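Local coordinates for protein LYND (Lyngbya aestuarii, PDB 4V1T) that probably uses ATP to cyclise amino-acid side chains of peptide substrates into heterocycles, as a cyclodehydratase of the YcaO family, at residues 448-453 against 491-496; 598-603 against 709-714. All blocks are in the same frame, centred on the assembly; numbering follows the deposited sequence.

Contact 1: residues 448-453 against 491-496; sequences DLAIHP and IEWTPV
Ala450 and Ile451 meet the six-membered ring of Trp493, packing the loop between helices 443-446 and 454-457 against strand 491-498 of the antiparallel sheet in the YcaO region. The strand opens with Ile491, whose CD1 lies 3.2 Å above the plane of the Trp493 ring, offset toward the rim and on the face opposite Ala450. After Glu492, which turns to Tyr516, comes Trp493, the one residue of the strand segment that touches the loop. Its CG stands beside the backbone N and anti to the carbonyl carbon (chi1 -59°), which carries the benzo half of the indole across to the loop. There Ala450 makes a CH-pi contact: its CB is 4.3 Å from the centroid of the six-membered ring of Trp493 and 23° off the normal. At the rim of the indole, in its plane, Trp493 CZ3 comes within 3.4 Å of Ile451 O. The pyrrole N-H is used separately, NE1 donating to Ala441 O and helping to fix the rotation of the indole. With a leucine in place of Trp493, Ala441 O would probably lose this donor and a gap would open between Ala450 and Ile491. Farther along, Thr494 bonds Pro437 O through OG1, while Val496 reaches Leu716 and Ile718 of strand 716-719. Ile451 also touches Leu716, yet Val496 CG2 stays 5.2 Å from Ile451 CD1.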
loop_
_atom_site.group_PDB
_atom_site.type_symbol
_atom_site.label_atom_id
_atom_site.label_comp_id
_atom_site.label_asym_id
_atom_site.label_seq_id
_atom_site.Cartn_x
_atom_site.Cartn_y
_atom_site.Cartn_z
ATOM N N ASP B 448 40.948 13.062 -30.365
ATOM C CA ASP B 448 41.241 11.945 -29.462
ATOM C C ASP B 448 40.303 11.860 -28.257
ATOM O O ASP B 448 40.210 10.818 -27.612
ATOM C CB ASP B 448 42.690 12.026 -28.977
ATOM C CG ASP B 448 43.672 11.478 -29.997
ATOM O OD1 ASP B 448 43.379 10.425 -30.605
ATOM O OD2 ASP B 448 44.737 12.098 -30.200
ATOM N N LEU B 449 39.613 12.948 -27.950
ATOM C CA LEU B 449 38.575 12.902 -26.928
ATOM C C LEU B 449 37.392 12.064 -27.414
ATOM O O LEU B 449 36.617 11.538 -26.616
ATOM C CB LEU B 449 38.115 14.311 -26.574
ATOM C CG LEU B 449 39.164 15.242 -25.974
ATOM C CD1 LEU B 449 38.566 16.627 -25.821
ATOM C CD2 LEU B 449 39.654 14.708 -24.634
ATOM N N ALA B 450 37.264 11.957 -28.731
ATOM C CA ALA B 450 36.199 11.182 -29.348
ATOM C C ALA B 450 36.470 9.692 -29.242
ATOM O O ALA B 450 37.616 9.259 -29.338
ATOM C CB ALA B 450 36.046 11.574 -30.807
ATOM N N ILE B 451 35.402 8.923 -29.038
ATOM C CA ILE B 451 35.457 7.466 -29.039
ATOM C C ILE B 451 34.640 6.921 -30.208
ATOM O O ILE B 451 33.436 7.153 -30.302
ATOM C CB ILE B 451 34.954 6.900 -27.703
ATOM C CG1 ILE B 451 36.024 7.129 -26.633
ATOM C CG2 ILE B 451 34.663 5.405 -27.810
ATOM C CD1 ILE B 451 35.500 7.149 -25.234
ATOM N N HIS B 452 35.313 6.221 -31.113
ATOM C CA HIS B 452 34.661 5.661 -32.286
ATOM C C HIS B 452 33.598 4.661 -31.824
ATOM O O HIS B 452 33.869 3.839 -30.953
ATOM C CB HIS B 452 35.684 4.978 -33.192
ATOM C CG HIS B 452 35.216 4.781 -34.597
ATOM N ND1 HIS B 452 34.278 3.835 -34.948
ATOM C CD2 HIS B 452 35.564 5.405 -35.746
ATOM C CE1 HIS B 452 34.068 3.883 -36.250
ATOM N NE2 HIS B 452 34.838 4.828 -36.758
ATOM N N PRO B 453 32.379 4.738 -32.393
ATOM C CA PRO B 453 31.308 3.840 -31.952
ATOM C C PRO B 453 31.670 2.355 -32.050
ATOM O O PRO B 453 31.167 1.557 -31.271
ATOM C CB PRO B 453 30.143 4.188 -32.889
ATOM C CG PRO B 453 30.752 4.912 -34.038
ATOM C CD PRO B 453 31.925 5.637 -33.467
ATOM N N ILE B 491 28.024 14.678 -36.802
ATOM C CA ILE B 491 27.032 13.989 -35.977
ATOM C C ILE B 491 26.972 14.646 -34.617
ATOM O O ILE B 491 27.778 15.516 -34.310
ATOM C CB ILE B 491 27.374 12.503 -35.800
ATOM C CG1 ILE B 491 28.723 12.374 -35.089
ATOM C CG2 ILE B 491 27.380 11.800 -37.160
ATOM C CD1 ILE B 491 29.205 10.970 -34.953
ATOM N N GLU B 492 26.011 14.224 -33.805
ATOM C CA GLU B 492 25.888 14.735 -32.442
ATOM C C GLU B 492 26.620 13.837 -31.458
ATOM O O GLU B 492 26.308 12.652 -31.334
ATOM C CB GLU B 492 24.419 14.876 -32.063
ATOM C CG GLU B 492 23.740 16.025 -32.802
ATOM C CD GLU B 492 22.312 16.263 -32.365
ATOM O OE1 GLU B 492 21.620 15.286 -32.008
ATOM O OE2 GLU B 492 21.874 17.430 -32.385
ATOM N N TRP B 493 27.624 14.403 -30.789
ATOM C CA TRP B 493 28.364 13.684 -29.757
ATOM C C TRP B 493 27.895 14.144 -28.386
ATOM O O TRP B 493 27.578 15.321 -28.197
ATOM C CB TRP B 493 29.867 13.909 -29.883
ATOM C CG TRP B 493 30.466 13.496 -31.196
ATOM C CD1 TRP B 493 30.447 14.202 -32.365
ATOM C CD2 TRP B 493 31.207 12.296 -31.465
ATOM N NE1 TRP B 493 31.124 13.511 -33.345
ATOM C CE2 TRP B 493 31.596 12.339 -32.817
ATOM C CE3 TRP B 493 31.571 11.191 -30.696
ATOM C CZ2 TRP B 493 32.336 11.315 -33.415
ATOM C CZ3 TRP B 493 32.298 10.179 -31.288
ATOM C CH2 TRP B 493 32.673 10.246 -32.638
ATOM N N THR B 494 27.837 13.211 -27.440
ATOM C CA THR B 494 27.437 13.521 -26.074
ATOM C C THR B 494 28.646 13.408 -25.146
ATOM O O THR B 494 29.346 12.400 -25.178
ATOM C CB THR B 494 26.312 12.586 -25.592
ATOM O OG1 THR B 494 25.067 13.017 -26.157
ATOM C CG2 THR B 494 26.187 12.603 -24.072
ATOM N N PRO B 495 28.896 14.441 -24.320
ATOM C CA PRO B 495 30.007 14.351 -23.379
ATOM C C PRO B 495 29.773 13.286 -22.324
ATOM O O PRO B 495 28.676 13.192 -21.771
ATOM C CB PRO B 495 30.050 15.743 -22.740
ATOM C CG PRO B 495 28.665 16.256 -22.866
ATOM C CD PRO B 495 28.170 15.719 -24.179
ATOM N N VAL B 496 30.808 12.501 -22.053
ATOM C CA VAL B 496 30.766 11.471 -21.031
ATOM C C VAL B 496 31.972 11.646 -20.120
ATOM O O VAL B 496 33.057 12.036 -20.575
ATOM C CB VAL B 496 30.774 10.053 -21.644
ATOM C CG1 VAL B 496 29.555 9.845 -22.527
ATOM C CG2 VAL B 496 32.043 9.811 -22.442
#

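Contact 2: residues 598-603 against 709-714; sequences TADLGI and QQAGLE
Leu601 and Ala711 meet methyl to methyl, in a small example of how two turns can be packed through one branched side chain. The first turn is a type I beta turn from Ala599 to Gly602, in the loop joining strands 590-596 and 605-612. The second is the Schellman motif that ends helix 697-710, with Gly712 at positive phi. The beta turn is closed by Gly602 N donating to Ala599 O at 3.0 Å; at the helix end Gly712 N to Gln709 O, at 2.9 Å, is one of the two bonds running back into the last turn. No hydrogen bond crosses between them.

Leu601 does not aim its CB straight at the partner; the reach comes from farther out. Its CG sits beside the backbone N and anti to the carbonyl carbon (chi1 -57°), and the second torsion (chi2 -170°) turns CD2 rather than CD1 to the helix end, where Leu601 CD2 lies 3.7 Å from Ala711 CB. The other branch is held back, Leu601 CD1 being 5.8 Å from Ala711 CB, and the side chain as a whole packs also on Val550 and Ile707. Ala711, by contrast, points its methyl directly at the turn.

Asp600 approaches the same methyl more loosely, its OD2 standing 4.3 Å from Ala711 CB. Its chi1 of 59° sets the carboxylate beside both the backbone N and the carbonyl carbon, and OD1 forms a salt bridge with Arg748, the first residue of helix 748-755. Leu713 directs its CB toward the turn but stays beyond close contact, and also packs on Val734 and Met737. The chemistry across the contact is therefore mainly dispersion between aliphatic groups, with a carboxylate at the edge, while polar groups also grip the 599-602 turn, among them Arg748 on Asp600 and Arg692 on Leu601 O. With no directional bond across it, the methyl packing would probably tolerate small shifts of one turn against the other.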
loop_
_atom_site.group_PDB
_atom_site.type_symbol
_atom_site.label_atom_id
_atom_site.label_comp_id
_atom_site.label_asym_id
_atom_site.label_seq_id
_atom_site.Cartn_x
_atom_site.Cartn_y
_atom_site.Cartn_z
ATOM N N THR B 598 33.569 -15.925 -13.513
ATOM C CA THR B 598 34.600 -14.976 -13.119
ATOM C C THR B 598 35.783 -15.021 -14.088
ATOM O O THR B 598 36.437 -16.050 -14.223
ATOM C CB THR B 598 35.094 -15.271 -11.695
ATOM O OG1 THR B 598 33.962 -15.459 -10.833
ATOM C CG2 THR B 598 35.954 -14.115 -11.171
ATOM N N ALA B 599 36.042 -13.901 -14.759
ATOM C CA ALA B 599 37.070 -13.835 -15.791
ATOM C C ALA B 599 38.254 -12.971 -15.340
ATOM O O ALA B 599 38.550 -12.907 -14.154
ATOM C CB ALA B 599 36.467 -13.322 -17.104
ATOM N N ASP B 600 38.927 -12.310 -16.284
ATOM C CA ASP B 600 40.224 -11.676 -16.020
ATOM C C ASP B 600 40.191 -10.505 -15.024
ATOM O O ASP B 600 41.231 -10.119 -14.495
ATOM C CB ASP B 600 40.856 -11.205 -17.335
ATOM C CG ASP B 600 39.983 -10.212 -18.082
ATOM O OD1 ASP B 600 38.741 -10.362 -18.049
ATOM O OD2 ASP B 600 40.539 -9.284 -18.700
ATOM N N LEU B 601 39.012 -9.959 -14.750
ATOM C CA LEU B 601 38.903 -8.854 -13.796
ATOM C C LEU B 601 38.826 -9.366 -12.361
ATOM O O LEU B 601 39.070 -8.619 -11.411
ATOM C CB LEU B 601 37.689 -7.980 -14.111
ATOM C CG LEU B 601 37.615 -7.366 -15.513
ATOM C CD1 LEU B 601 36.502 -6.331 -15.586
ATOM C CD2 LEU B 601 38.941 -6.745 -15.928
ATOM N N GLY B 602 38.484 -10.642 -12.209
ATOM C CA GLY B 602 38.463 -11.283 -10.904
ATOM C C GLY B 602 37.260 -10.914 -10.053
ATOM O O GLY B 602 37.180 -11.297 -8.885
ATOM N N ILE B 603 36.331 -10.160 -10.631
ATOM C CA ILE B 603 35.096 -9.800 -9.947
ATOM C C ILE B 603 34.112 -10.947 -10.113
ATOM O O ILE B 603 33.787 -11.312 -11.233
ATOM C CB ILE B 603 34.484 -8.506 -10.515
ATOM C CG1 ILE B 603 35.473 -7.340 -10.350
ATOM C CG2 ILE B 603 33.163 -8.201 -9.819
ATOM C CD1 ILE B 603 35.031 -6.047 -11.014
ATOM N N GLN B 709 41.138 -0.429 -15.547
ATOM C CA GLN B 709 42.351 0.222 -16.043
ATOM C C GLN B 709 43.542 -0.734 -16.093
ATOM O O GLN B 709 44.368 -0.654 -17.003
ATOM C CB GLN B 709 42.701 1.419 -15.163
ATOM C CG GLN B 709 43.883 2.238 -15.659
ATOM C CD GLN B 709 44.667 2.859 -14.526
ATOM O OE1 GLN B 709 45.687 2.318 -14.102
ATOM N NE2 GLN B 709 44.195 3.995 -14.028
ATOM N N GLN B 710 43.637 -1.624 -15.108
ATOM C CA GLN B 710 44.704 -2.627 -15.084
ATOM C C GLN B 710 44.604 -3.559 -16.284
ATOM O O GLN B 710 45.615 -4.041 -16.795
ATOM C CB GLN B 710 44.652 -3.449 -13.794
ATOM C CG GLN B 710 45.182 -2.721 -12.570
ATOM C CD GLN B 710 46.677 -2.459 -12.635
ATOM O OE1 GLN B 710 47.446 -3.274 -13.146
ATOM N NE2 GLN B 710 47.094 -1.314 -12.114
ATOM N N ALA B 711 43.375 -3.807 -16.726
ATOM C CA ALA B 711 43.128 -4.642 -17.893
ATOM C C ALA B 711 43.224 -3.830 -19.180
ATOM O O ALA B 711 42.947 -4.349 -20.261
ATOM C CB ALA B 711 41.761 -5.307 -17.787
ATOM N N GLY B 712 43.605 -2.558 -19.056
ATOM C CA GLY B 712 43.733 -1.670 -20.206
ATOM C C GLY B 712 42.390 -1.172 -20.699
ATOM O O GLY B 712 42.191 -1.039 -21.902
ATOM N N LEU B 713 41.477 -0.894 -19.763
ATOM C CA LEU B 713 40.108 -0.497 -20.092
ATOM C C LEU B 713 39.713 0.819 -19.419
ATOM O O LEU B 713 39.945 1.018 -18.225
ATOM C CB LEU B 713 39.130 -1.595 -19.673
ATOM C CG LEU B 713 39.327 -2.957 -20.349
ATOM C CD1 LEU B 713 38.427 -4.012 -19.720
ATOM C CD2 LEU B 713 39.061 -2.867 -21.839
ATOM N N GLU B 714 39.112 1.710 -20.203
ATOM C CA GLU B 714 38.618 2.993 -19.702
ATOM C C GLU B 714 37.134 2.888 -19.336
ATOM O O GLU B 714 36.368 2.235 -20.031
ATOM C CB GLU B 714 38.837 4.082 -20.754
ATOM C CG GLU B 714 38.391 5.472 -20.334
ATOM C CD GLU B 714 38.739 6.522 -21.371
ATOM O OE1 GLU B 714 38.803 6.177 -22.571
ATOM O OE2 GLU B 714 38.945 7.691 -20.985
#

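How the contacts relate
Both contacts belong to the YcaO region, follow one another along the chain and are made without a hydrogen bond between their segments, yet they differ with depth. Contact 1 is buried and aromatic, burying 156 Å² between loop and sheet; contact 2 is only partly buried, aliphatic, and smaller at 92 Å², with a charged residue at its margin. Their centres lie 23 Å apart and their nearest atoms about 4 Å, without touching. Strand 716-719 relates them: it pairs with strand 491-498 of contact 1 and begins two residues after segment 709-714 of contact 2 ends. One thus packs against the sheet, the other at the helix end leading into it.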